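Local coordinates for protein quinoline 2-oxidoreductase large subunit (Pseudomonas putida, PDB 1T3Q) that probably hydroxylates quinoline at carbon 2 as the molybdenum-bearing large subunit of a xanthine dehydrogenase family enzyme, using a molybdopterin cytosine dinucleotide cofactor, at residues Q215-P226 with L243-G254. Sequence-based numbering, arbitrary orientation.
With MCN (pterin cytosine dinucleotide), chain N.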
loop_
_atom_site.group_PDB
_atom_site.type_symbol
_atom_site.label_atom_id
_atom_site.label_comp_id
_atom_site.label_asym_id
_atom_site.label_seq_id
_atom_site.Cartn_x
_atom_site.Cartn_y
_atom_site.Cartn_z
ATOM N N GLN B 215 7.113 -15.375 -1.990
ATOM C CA GLN B 215 7.760 -15.444 -3.297
ATOM C C GLN B 215 7.125 -14.454 -4.264
ATOM O O GLN B 215 7.194 -14.624 -5.481
ATOM C CB GLN B 215 7.673 -16.865 -3.864
ATOM C CG GLN B 215 8.538 -17.870 -3.119
ATOM C CD GLN B 215 8.272 -19.296 -3.553
ATOM O OE1 GLN B 215 8.406 -19.638 -4.729
ATOM N NE2 GLN B 215 7.890 -20.141 -2.602
ATOM N N GLN B 216 6.505 -13.415 -3.718
ATOM C CA GLN B 216 5.870 -12.411 -4.559
ATOM C C GLN B 216 6.721 -11.151 -4.675
ATOM O O GLN B 216 7.391 -10.737 -3.723
ATOM C CB GLN B 216 4.482 -12.064 -4.016
ATOM C CG GLN B 216 3.539 -13.258 -3.981
ATOM C CD GLN B 216 2.159 -12.898 -3.479
ATOM O OE1 GLN B 216 2.010 -12.252 -2.442
ATOM N NE2 GLN B 216 1.136 -13.322 -4.209
ATOM N N LEU B 217 6.684 -10.554 -5.858
ATOM C CA LEU B 217 7.437 -9.346 -6.152
ATOM C C LEU B 217 6.515 -8.206 -6.553
ATOM O O LEU B 217 5.630 -8.378 -7.396
ATOM C CB LEU B 217 8.414 -9.607 -7.302
ATOM C CG LEU B 217 9.039 -8.385 -7.994
ATOM C CD1 LEU B 217 10.019 -7.686 -7.051
ATOM C CD2 LEU B 217 9.759 -8.823 -9.262
ATOM N N ILE B 218 6.714 -7.045 -5.940
ATOM C CA ILE B 218 5.940 -5.865 -6.308
ATOM C C ILE B 218 6.972 -4.882 -6.839
ATOM O O ILE B 218 7.955 -4.582 -6.161
ATOM C CB ILE B 218 5.232 -5.203 -5.103
ATOM C CG1 ILE B 218 4.191 -6.150 -4.507
ATOM C CG2 ILE B 218 4.551 -3.908 -5.555
ATOM C CD1 ILE B 218 3.463 -5.567 -3.300
ATOM N N LEU B 219 6.767 -4.410 -8.059
ATOM C CA LEU B 219 7.667 -3.444 -8.658
ATOM C C LEU B 219 6.918 -2.158 -8.952
ATOM O O LEU B 219 6.019 -2.137 -9.800
ATOM C CB LEU B 219 8.257 -3.977 -9.967
ATOM C CG LEU B 219 9.068 -2.953 -10.778
ATOM C CD1 LEU B 219 10.290 -2.501 -9.985
ATOM C CD2 LEU B 219 9.501 -3.578 -12.102
ATOM N N TRP B 220 7.270 -1.100 -8.231
ATOM C CA TRP B 220 6.680 0.214 -8.454
ATOM C C TRP B 220 7.601 0.847 -9.484
ATOM O O TRP B 220 8.813 0.854 -9.303
ATOM C CB TRP B 220 6.731 1.066 -7.187
ATOM C CG TRP B 220 5.703 0.747 -6.161
ATOM C CD1 TRP B 220 4.486 1.353 -6.000
ATOM C CD2 TRP B 220 5.820 -0.211 -5.107
ATOM N NE1 TRP B 220 3.845 0.832 -4.901
ATOM C CE2 TRP B 220 4.642 -0.129 -4.335
ATOM C CE3 TRP B 220 6.810 -1.130 -4.738
ATOM C CZ2 TRP B 220 4.425 -0.932 -3.209
ATOM C CZ3 TRP B 220 6.596 -1.931 -3.617
ATOM C CH2 TRP B 220 5.410 -1.825 -2.865
ATOM N N THR B 221 7.049 1.347 -10.580
ATOM C CA THR B 221 7.895 1.979 -11.579
ATOM C C THR B 221 7.151 3.045 -12.365
ATOM O O THR B 221 5.973 2.886 -12.675
ATOM C CB THR B 221 8.497 0.937 -12.563
ATOM O OG1 THR B 221 9.192 1.626 -13.607
ATOM C CG2 THR B 221 7.416 0.052 -13.171
ATOM N N ALA B 222 7.846 4.141 -12.658
ATOM C CA ALA B 222 7.268 5.239 -13.425
ATOM C C ALA B 222 7.313 4.814 -14.890
ATOM O O ALA B 222 8.203 5.214 -15.642
ATOM C CB ALA B 222 8.080 6.507 -13.217
ATOM N N THR B 223 6.347 3.996 -15.285
ATOM C CA THR B 223 6.299 3.490 -16.649
ATOM C C THR B 223 4.987 3.786 -17.358
ATOM O O THR B 223 3.952 4.013 -16.722
ATOM C CB THR B 223 6.525 1.959 -16.660
ATOM O OG1 THR B 223 6.508 1.480 -18.009
ATOM C CG2 THR B 223 5.418 1.252 -15.874
ATOM N N GLN B 224 5.042 3.784 -18.684
ATOM C CA GLN B 224 3.858 4.009 -19.509
ATOM C C GLN B 224 3.316 2.647 -19.965
ATOM O O GLN B 224 2.250 2.572 -20.582
ATOM C CB GLN B 224 4.216 4.838 -20.751
ATOM C CG GLN B 224 4.989 6.110 -20.449
ATOM C CD GLN B 224 5.372 6.881 -21.694
ATOM O OE1 GLN B 224 6.408 7.542 -21.722
ATOM N NE2 GLN B 224 4.535 6.811 -22.728
ATOM N N MET B 225 4.042 1.575 -19.647
ATOM C CA MET B 225 3.645 0.220 -20.067
ATOM C C MET B 225 3.790 -0.827 -18.949
ATOM O O MET B 225 4.617 -1.731 -19.042
ATOM C CB MET B 225 4.509 -0.200 -21.267
ATOM C CG MET B 225 4.510 0.798 -22.431
ATOM S SD MET B 225 5.740 0.425 -23.725
ATOM C CE MET B 225 5.019 -1.080 -24.458
ATOM N N PRO B 226 2.957 -0.743 -17.898
ATOM C CA PRO B 226 3.039 -1.696 -16.782
ATOM C C PRO B 226 2.920 -3.194 -17.089
ATOM O O PRO B 226 3.691 -3.996 -16.553
ATOM C CB PRO B 226 1.952 -1.200 -15.827
ATOM C CG PRO B 226 0.956 -0.580 -16.744
ATOM C CD PRO B 226 1.809 0.167 -17.726
ATOM N N LEU B 243 3.455 -14.208 -9.928
ATOM C CA LEU B 243 3.986 -13.787 -8.634
ATOM C C LEU B 243 4.566 -12.378 -8.721
ATOM O O LEU B 243 5.293 -11.939 -7.831
ATOM C CB LEU B 243 5.069 -14.762 -8.159
ATOM C CG LEU B 243 4.593 -16.206 -7.979
ATOM C CD1 LEU B 243 5.733 -17.083 -7.480
ATOM C CD2 LEU B 243 3.440 -16.227 -6.991
ATOM N N ILE B 244 4.246 -11.676 -9.800
ATOM C CA ILE B 244 4.740 -10.321 -9.987
ATOM C C ILE B 244 3.610 -9.326 -10.195
ATOM O O ILE B 244 2.671 -9.583 -10.957
ATOM C CB ILE B 244 5.646 -10.201 -11.229
ATOM C CG1 ILE B 244 6.829 -11.167 -11.136
ATOM C CG2 ILE B 244 6.143 -8.762 -11.366
ATOM C CD1 ILE B 244 7.728 -11.144 -12.375
ATOM N N GLU B 245 3.699 -8.193 -9.509
ATOM C CA GLU B 245 2.720 -7.132 -9.688
ATOM C C GLU B 245 3.498 -5.857 -9.945
ATOM O O GLU B 245 4.452 -5.548 -9.230
ATOM C CB GLU B 245 1.845 -6.911 -8.454
ATOM C CG GLU B 245 0.897 -5.719 -8.656
ATOM C CD GLU B 245 0.134 -5.310 -7.410
ATOM O OE1 GLU B 245 -0.705 -4.385 -7.507
ATOM O OE2 GLU B 245 0.365 -5.902 -6.337
ATOM N N VAL B 246 3.108 -5.131 -10.979
ATOM C CA VAL B 246 3.758 -3.870 -11.285
ATOM C C VAL B 246 2.749 -2.781 -10.935
ATOM O O VAL B 246 1.578 -2.889 -11.280
ATOM C CB VAL B 246 4.135 -3.779 -12.770
ATOM C CG1 VAL B 246 4.521 -2.349 -13.131
ATOM C CG2 VAL B 246 5.307 -4.731 -13.060
ATOM N N ARG B 247 3.204 -1.757 -10.224
ATOM C CA ARG B 247 2.333 -0.648 -9.836
ATOM C C ARG B 247 2.885 0.633 -10.426
ATOM O O ARG B 247 4.096 0.820 -10.495
ATOM C CB ARG B 247 2.259 -0.526 -8.312
ATOM C CG ARG B 247 1.514 -1.674 -7.653
ATOM C CD ARG B 247 1.432 -1.528 -6.142
ATOM N NE ARG B 247 0.829 -2.723 -5.557
ATOM C CZ ARG B 247 0.772 -2.986 -4.256
ATOM N NH1 ARG B 247 0.203 -4.109 -3.837
ATOM N NH2 ARG B 247 1.278 -2.134 -3.377
ATOM N N VAL B 248 1.995 1.516 -10.863
ATOM C CA VAL B 248 2.422 2.775 -11.449
ATOM C C VAL B 248 1.849 3.926 -10.640
ATOM O O VAL B 248 0.635 4.074 -10.540
ATOM C CB VAL B 248 1.928 2.919 -12.904
ATOM C CG1 VAL B 248 2.553 4.157 -13.551
ATOM C CG2 VAL B 248 2.286 1.659 -13.701
ATOM N N PRO B 249 2.718 4.737 -10.028
ATOM C CA PRO B 249 2.220 5.871 -9.241
ATOM C C PRO B 249 1.957 7.003 -10.224
ATOM O O PRO B 249 1.897 6.770 -11.427
ATOM C CB PRO B 249 3.382 6.166 -8.301
ATOM C CG PRO B 249 4.583 5.855 -9.153
ATOM C CD PRO B 249 4.177 4.576 -9.883
ATOM N N ASP B 250 1.764 8.220 -9.728
ATOM C CA ASP B 250 1.585 9.341 -10.637
ATOM C C ASP B 250 2.951 9.477 -11.299
ATOM O O ASP B 250 3.976 9.287 -10.643
ATOM C CB ASP B 250 1.241 10.622 -9.869
ATOM C CG ASP B 250 -0.167 10.597 -9.295
ATOM O OD1 ASP B 250 -1.083 10.165 -10.023
ATOM O OD2 ASP B 250 -0.364 11.022 -8.131
ATOM N N VAL B 251 2.973 9.775 -12.592
ATOM C CA VAL B 251 4.228 9.920 -13.334
ATOM C C VAL B 251 4.423 11.348 -13.832
ATOM O O VAL B 251 3.537 11.915 -14.483
ATOM C CB VAL B 251 4.261 8.936 -14.540
ATOM C CG1 VAL B 251 5.521 9.137 -15.351
ATOM C CG2 VAL B 251 4.188 7.507 -14.031
ATOM N N GLY B 252 5.591 11.920 -13.531
ATOM C CA GLY B 252 5.895 13.287 -13.926
ATOM C C GLY B 252 6.383 13.463 -15.352
ATOM O O GLY B 252 7.469 14.000 -15.588
ATOM N N GLY B 253 5.572 13.026 -16.311
ATOM C CA GLY B 253 5.955 13.149 -17.705
ATOM C C GLY B 253 6.673 11.904 -18.190
ATOM O O GLY B 253 7.493 11.337 -17.467
ATOM N N GLY B 254 6.352 11.483 -19.410
ATOM C CA GLY B 254 6.973 10.304 -19.997
ATOM C C GLY B 254 7.464 10.613 -21.399
ATOM O O GLY B 254 8.656 10.502 -21.693
HETATM N N1 MCN N . -7.751 13.097 -26.105
HETATM C C2 MCN N . -9.116 13.533 -26.143
HETATM N N3 MCN N . -9.742 13.261 -27.350
HETATM C C4 MCN N . -9.177 12.641 -28.460
HETATM C C5 MCN N . -7.772 12.227 -28.367
HETATM C C6 MCN N . -7.073 12.449 -27.204
HETATM O O2 MCN N . -9.617 14.104 -25.200
HETATM N N4 MCN N . -9.873 12.427 -29.556
HETATM C "C1'" MCN N . -7.016 13.350 -24.737
HETATM C C2D MCN N . -7.005 12.042 -23.821
HETATM O "O2'" MCN N . -7.093 12.424 -22.402
HETATM C "C3'" MCN N . -5.716 11.354 -24.216
HETATM C C4D MCN N . -4.738 12.479 -24.457
HETATM O O4D MCN N . -5.598 13.654 -24.874
HETATM O "O3'" MCN N . -5.271 10.471 -23.128
HETATM C "C5'" MCN N . -3.552 12.149 -25.407
HETATM O "O5'" MCN N . -4.137 11.610 -26.566
HETATM P PA MCN N . -3.781 10.203 -27.187
HETATM O O1A MCN N . -4.979 9.334 -26.957
HETATM O O2A MCN N . -3.291 10.528 -28.588
HETATM O O3A MCN N . -2.453 9.508 -26.555
HETATM P PB MCN N . -2.217 8.764 -25.157
HETATM O O1B MCN N . -1.840 7.353 -25.474
HETATM O O2B MCN N . -3.371 8.980 -24.222
HETATM O O3B MCN N . -0.967 9.548 -24.527
HETATM C C10 MCN N . 0.347 9.242 -24.918
HETATM C "C9'" MCN N . 0.782 10.368 -25.799
HETATM C "C8'" MCN N . 2.255 10.050 -26.145
HETATM S "S8'" MCN N . 2.513 8.540 -27.066
HETATM C "C7'" MCN N . 3.315 10.805 -25.846
HETATM S "S7'" MCN N . 5.012 10.410 -26.239
HETATM C "C6'" MCN N . 3.070 12.110 -25.016
HETATM C C7 MCN N . 1.678 12.635 -25.241
HETATM O "O9'" MCN N . 0.705 11.634 -24.990
HETATM N "N5'" MCN N . 3.485 11.766 -23.593
HETATM C C4A MCN N . 2.927 12.774 -22.711
HETATM N "N8'" MCN N . 1.399 13.792 -24.325
HETATM C C4B MCN N . 1.986 13.772 -23.025
HETATM N "N1'" MCN N . 1.464 14.739 -22.129
HETATM C "C2'" MCN N . 1.945 14.661 -20.866
HETATM N "N2'" MCN N . 1.490 15.570 -19.977
HETATM N "N3'" MCN N . 2.846 13.699 -20.457
HETATM C "C4'" MCN N . 3.408 12.674 -21.306
HETATM O "O4'" MCN N . 4.193 11.867 -20.870
#
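R247 lies alongside W220 on two parallel neighbouring strands, 216-221 and 244-247, joined through helix 226-237 as a beta-alpha-beta unit at one margin of a mixed sheet, as far as this chain goes. Five backbone hydrogen bonds alternate between the strands, from L217 N to L243 O (2.8 Å) through to T221 N to R247 O (3.0 Å).

Traced outward, R247 CB makes an off-centre CH-pi contact with the five-membered ring of W220, 4.1 Å from its centroid. CG stands anti to the carbonyl carbon (chi1 -69°) and the chain runs extended to NE, which carries R247 CD along the indole to 3.6 Å from W220 NE1. NE then donates to E245 OE1 from above the carboxylate plane, while NH1 hydrogen-bonds to E245 OE2, a side-on two-nitrogen grip; S535 also holds OE1. R247 NH2 reaches W220 CZ2 at 3.4 Å, the guanidinium nearly perpendicular (89°) to the indole. I218 CD1 lies over one guanidinium face, 3.6 Å from R247 NH1. With an alanine at R247, the E245 carboxylate is likely to lose its charged mate and the indole the cover of CD and NH2.

Beyond the strands, the two segments reach the cofactor: Q224 NE2 is hydrogen-bonded to an oxygen of the dioxosulfidomolybdenum ion, Q224 OE1 accepts from G256 N, and G254 N donates to O4' of the pterin at 2.6 Å.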